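Local structure of inner kinetochore subunit cnp3 (Schizosaccharomyces pombe, 6O2D) at residues V21-E26 against A31-V36; S58-K61 against A67-V70. The protein contributes, through this C-terminal cupin domain, to the inner kinetochore platform on centromeric DNA on which the outer, microtubule-attaching kinetochore is built. All coordinates share one frame; numbering follows the deposited sequence.

Contact 1: residues V21-E26 against A31-V36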
loop_
_atom_site.group_PDB
_atom_site.type_symbol
_atom_site.label_atom_id
_atom_site.label_comp_id
_atom_site.label_asym_id
_atom_site.label_seq_id
_atom_site.Cartn_x
_atom_site.Cartn_y
_atom_site.Cartn_z
ATOM N N VAL B 21 11.121 13.639 10.527
ATOM C CA VAL B 21 11.436 13.301 9.149
ATOM C C VAL B 21 11.717 14.591 8.407
ATOM O O VAL B 21 11.210 15.660 8.764
ATOM C CB VAL B 21 10.301 12.516 8.442
ATOM C CG1 VAL B 21 10.099 11.149 9.078
ATOM C CG2 VAL B 21 8.998 13.316 8.443
ATOM N N LEU B 22 12.522 14.482 7.355
ATOM C CA LEU B 22 12.724 15.622 6.481
ATOM C C LEU B 22 11.451 15.868 5.689
ATOM O O LEU B 22 10.651 14.956 5.461
ATOM C CB LEU B 22 13.879 15.358 5.514
ATOM C CG LEU B 22 15.268 15.218 6.125
ATOM C CD1 LEU B 22 16.286 14.873 5.064
ATOM C CD2 LEU B 22 15.633 16.517 6.798
ATOM N N SER B 23 11.266 17.115 5.270
ATOM C CA SER B 23 9.967 17.576 4.805
ATOM C C SER B 23 9.811 17.522 3.291
ATOM O O SER B 23 8.698 17.734 2.795
ATOM C CB SER B 23 9.709 19.006 5.294
ATOM O OG SER B 23 9.035 18.981 6.537
ATOM N N TRP B 24 10.888 17.243 2.557
ATOM C CA TRP B 24 10.893 17.335 1.100
ATOM C C TRP B 24 10.401 18.707 0.646
ATOM O O TRP B 24 9.659 18.836 -0.331
ATOM C CB TRP B 24 10.068 16.216 0.461
ATOM C CG TRP B 24 10.497 15.877 -0.942
ATOM C CD1 TRP B 24 11.760 15.569 -1.363
ATOM C CD2 TRP B 24 9.659 15.797 -2.102
ATOM N NE1 TRP B 24 11.758 15.304 -2.709
ATOM C CE2 TRP B 24 10.482 15.442 -3.188
ATOM C CE3 TRP B 24 8.293 15.996 -2.326
ATOM C CZ2 TRP B 24 9.984 15.288 -4.482
ATOM C CZ3 TRP B 24 7.802 15.839 -3.607
ATOM C CH2 TRP B 24 8.645 15.489 -4.670
ATOM N N ASN B 25 10.793 19.740 1.392
ATOM C CA ASN B 25 10.447 21.112 1.050
ATOM C C ASN B 25 11.426 21.592 -0.009
ATOM O O ASN B 25 12.638 21.610 0.230
ATOM C CB ASN B 25 10.497 22.008 2.285
ATOM C CG ASN B 25 9.897 23.379 2.038
ATOM O OD1 ASN B 25 10.595 24.312 1.635
ATOM N ND2 ASN B 25 8.597 23.510 2.284
ATOM N N GLU B 26 10.908 21.964 -1.183
ATOM C CA GLU B 26 11.788 22.326 -2.292
ATOM C C GLU B 26 12.630 23.543 -1.942
ATOM O O GLU B 26 13.836 23.579 -2.211
ATOM C CB GLU B 26 10.966 22.581 -3.555
ATOM C CG GLU B 26 11.819 22.801 -4.794
ATOM C CD GLU B 26 11.030 23.353 -5.959
ATOM O OE1 GLU B 26 11.119 22.775 -7.063
ATOM O OE2 GLU B 26 10.323 24.366 -5.769
ATOM N N ALA B 31 14.498 21.419 6.027
ATOM C CA ALA B 31 13.402 21.553 6.974
ATOM C C ALA B 31 12.890 20.177 7.383
ATOM O O ALA B 31 13.007 19.199 6.641
ATOM C CB ALA B 31 12.271 22.391 6.377
ATOM N N SER B 32 12.320 20.107 8.584
ATOM C CA SER B 32 11.975 18.831 9.190
ATOM C C SER B 32 10.676 18.971 9.966
ATOM O O SER B 32 10.217 20.079 10.257
ATOM C CB SER B 32 13.102 18.324 10.100
ATOM O OG SER B 32 13.159 19.066 11.307
ATOM N N GLU B 33 10.057 17.829 10.251
ATOM C CA GLU B 33 8.829 17.809 11.032
ATOM C C GLU B 33 8.750 16.514 11.823
ATOM O O GLU B 33 9.444 15.538 11.529
ATOM C CB GLU B 33 7.599 17.955 10.133
ATOM C CG GLU B 33 7.509 16.845 9.090
ATOM C CD GLU B 33 6.344 17.027 8.150
ATOM O OE1 GLU B 33 5.330 16.311 8.309
ATOM O OE2 GLU B 33 6.448 17.889 7.252
ATOM N N GLU B 34 7.871 16.510 12.814
ATOM C CA GLU B 34 7.463 15.283 13.481
ATOM C C GLU B 34 6.210 14.767 12.790
ATOM O O GLU B 34 5.256 15.521 12.592
ATOM C CB GLU B 34 7.218 15.526 14.972
ATOM C CG GLU B 34 8.485 15.562 15.801
ATOM C CD GLU B 34 8.317 16.367 17.071
ATOM O OE1 GLU B 34 8.952 17.440 17.200
ATOM O OE2 GLU B 34 7.538 15.929 17.941
ATOM N N ARG B 35 6.218 13.491 12.424
ATOM C CA ARG B 35 5.061 12.862 11.813
ATOM C C ARG B 35 4.980 11.407 12.252
ATOM O O ARG B 35 6.003 10.742 12.442
ATOM C CB ARG B 35 5.159 12.979 10.278
ATOM C CG ARG B 35 4.166 12.170 9.463
ATOM C CD ARG B 35 4.417 12.366 7.970
ATOM N NE ARG B 35 3.399 11.701 7.163
ATOM C CZ ARG B 35 3.329 11.756 5.834
ATOM N NH1 ARG B 35 4.223 12.455 5.137
ATOM N NH2 ARG B 35 2.355 11.114 5.198
ATOM N N VAL B 36 3.752 10.923 12.421
ATOM C CA VAL B 36 3.519 9.536 12.820
ATOM C C VAL B 36 3.784 8.638 11.611
ATOM O O VAL B 36 3.032 8.668 10.634
ATOM C CB VAL B 36 2.103 9.344 13.367
ATOM C CG1 VAL B 36 1.940 7.958 13.953
ATOM C CG2 VAL B 36 1.828 10.386 14.428
#
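The antiparallel hairpin of strands 16-22 and 32-40 is closed here, with V21 lying against E33 as a hydrogen-bonded pair and L22 against S32 as the next, non-hydrogen-bonded one. V21 N donates to E33 O at 2.7 Å, and E33 N donates back to V21 O at 2.9 Å; both bonds run nearly along the C=O axis. One step on, where strand 16-22 has ended, S23 N still reaches A31 O at 3.0 Å, but less straight (139° at the hydrogen) and tilted from the carbonyl plane. The side chains of V21 and E33 share one face of this two-stranded sheet, and V21 CG2 packs on E33 CG at 3.9 Å. E33 CG sits between its own backbone N and carbonyl carbon (chi1 59°), and from there the extended chain carries the carboxylate to S23. The S23 hydroxyl donates to the anti lone pair of E33 OE2, with OG to OE2 2.9 Å, so a side-chain bond ties the turn to the strand beside the backbone ladder. Were E33 an alanine, the S23 hydroxyl would probably lose this acceptor and V21 CG2 the CG it packs on. S32 OG bonds instead to E20 OE2 on the partner strand, while N25 OD1 takes the backbone N of N28 within the turn. The end of the hairpin lies against the second subunit of the dimer: L22 N bonds N121 OD1 of that subunit, and W24 meets R149 of the same subunit in a cation-pi contact.

Contact 2: residues S58-K61 against A67-V70; sequences SLFK and AAGV
A classic beta bulge breaks the ladder between strands 55-62 and 66-73: L59 and F60 both face the single residue A68. S58 pairs with G69 before the bulge, F60 with A68 at it, and K61 with A67 after it, a shift of one residue. The carbonyl of A68 serves both amides of the bulge. L59 N reaches A68 O at 2.9 Å in the carbonyl plane, whereas F60 N comes in to the same A68 O at 3.1 Å, tilted 30° from that plane. A68 N closes the pair by donating to F60 O at 2.9 Å, and the CA-H of A67 leans on the same oxygen.

The two strands belong to the five-stranded sheet of the cupin barrel, where 55-62 is an edge strand within the chain and 66-73 goes on to hydrogen-bond with strand 133-140. In the non-hydrogen-bonded pair S58 CA and G69 CA come 4.2 Å apart. L59 puts its CG beside the backbone N and anti to the carbonyl carbon (chi1 -66°), a turn that sends CD1 over G69 CA to V70 CG1 at 4.0 Å. The two side chains cross at a slant, and L41 lies against both. F60 and A68 share a face of the sheet: the methyl of A68 sits near the plane of the ring, at its edge, with A68 CB 4.3 Å from F60 CD2, while L59 CB stands over the centre of one ring face. In the dimer, L59 packs on V114 and F60 on I116 of the second subunit. With one oxygen accepting from two successive amides, the N-H of both bulge residues is satisfied, and the bulge probably helps bring L59 and F60 to the second subunit together.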
loop_
_atom_site.group_PDB
_atom_site.type_symbol
_atom_site.label_atom_id
_atom_site.label_comp_id
_atom_site.label_asym_id
_atom_site.label_seq_id
_atom_site.Cartn_x
_atom_site.Cartn_y
_atom_site.Cartn_z
ATOM N N SER B 58 -8.080 5.886 8.737
ATOM C CA SER B 58 -7.018 6.345 7.857
ATOM C C SER B 58 -5.791 6.642 8.713
ATOM O O SER B 58 -5.870 7.413 9.674
ATOM C CB SER B 58 -7.476 7.563 7.055
ATOM O OG SER B 58 -7.274 8.770 7.763
ATOM N N LEU B 59 -4.669 6.003 8.388
ATOM C CA LEU B 59 -3.448 6.073 9.183
ATOM C C LEU B 59 -2.407 7.017 8.600
ATOM O O LEU B 59 -1.877 7.871 9.314
ATOM C CB LEU B 59 -2.849 4.673 9.316
ATOM C CG LEU B 59 -3.731 3.726 10.121
ATOM C CD1 LEU B 59 -3.184 2.338 10.016
ATOM C CD2 LEU B 59 -3.811 4.162 11.583
ATOM N N PHE B 60 -2.080 6.851 7.319
ATOM C CA PHE B 60 -1.084 7.654 6.629
ATOM C C PHE B 60 -1.788 8.447 5.544
ATOM O O PHE B 60 -2.499 7.870 4.714
ATOM C CB PHE B 60 -0.000 6.775 6.008
ATOM C CG PHE B 60 0.635 5.822 6.972
ATOM C CD1 PHE B 60 1.286 6.295 8.106
ATOM C CD2 PHE B 60 0.596 4.456 6.741
ATOM C CE1 PHE B 60 1.886 5.425 8.992
ATOM C CE2 PHE B 60 1.195 3.576 7.627
ATOM C CZ PHE B 60 1.838 4.063 8.759
ATOM N N LYS B 61 -1.577 9.758 5.532
ATOM C CA LYS B 61 -2.186 10.625 4.535
ATOM C C LYS B 61 -1.099 11.399 3.812
ATOM O O LYS B 61 -0.349 12.157 4.440
ATOM C CB LYS B 61 -3.171 11.592 5.189
ATOM C CG LYS B 61 -4.379 10.922 5.813
ATOM C CD LYS B 61 -5.374 11.952 6.323
ATOM C CE LYS B 61 -5.034 12.423 7.728
ATOM N NZ LYS B 61 -6.034 13.415 8.217
ATOM N N ALA B 67 -3.053 7.701 0.174
ATOM C CA ALA B 67 -3.579 7.520 1.524
ATOM C C ALA B 67 -3.596 6.030 1.841
ATOM O O ALA B 67 -3.688 5.197 0.935
ATOM C CB ALA B 67 -4.980 8.121 1.682
ATOM N N ALA B 68 -3.489 5.694 3.129
ATOM C CA ALA B 68 -3.513 4.294 3.546
ATOM C C ALA B 68 -4.127 4.150 4.935
ATOM O O ALA B 68 -4.053 5.063 5.767
ATOM C CB ALA B 68 -2.110 3.681 3.519
ATOM N N GLY B 69 -4.709 2.983 5.185
ATOM C CA GLY B 69 -5.360 2.749 6.454
ATOM C C GLY B 69 -5.678 1.287 6.681
ATOM O O GLY B 69 -5.152 0.404 6.001
ATOM N N VAL B 70 -6.560 1.049 7.655
ATOM C CA VAL B 70 -6.971 -0.295 8.031
ATOM C C VAL B 70 -8.491 -0.357 8.073
ATOM O O VAL B 70 -9.153 0.580 8.536
ATOM C CB VAL B 70 -6.359 -0.725 9.389
ATOM C CG1 VAL B 70 -6.587 0.335 10.459
ATOM C CG2 VAL B 70 -6.907 -2.082 9.846
#

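The centre of contact 1 lies about 23 Å from that of the chain, at the surface, and the centre of contact 2 about 6 Å from it, partly buried. Each closes a hairpin, and the two follow in series along the chain. Their chemistry differs with place: both rest on backbone bonds, but 21-26 against 31-36 adds the S23 to E33 side-chain bond to a regular ladder, whereas 58-61 against 67-70 adds apolar packing round a bulge. The centres of the two contacts are about 18 Å apart, yet the contacts touch where R35 and V36 approach K61 and F60, with R35 also salt-bridged to E62. Both meet the second subunit.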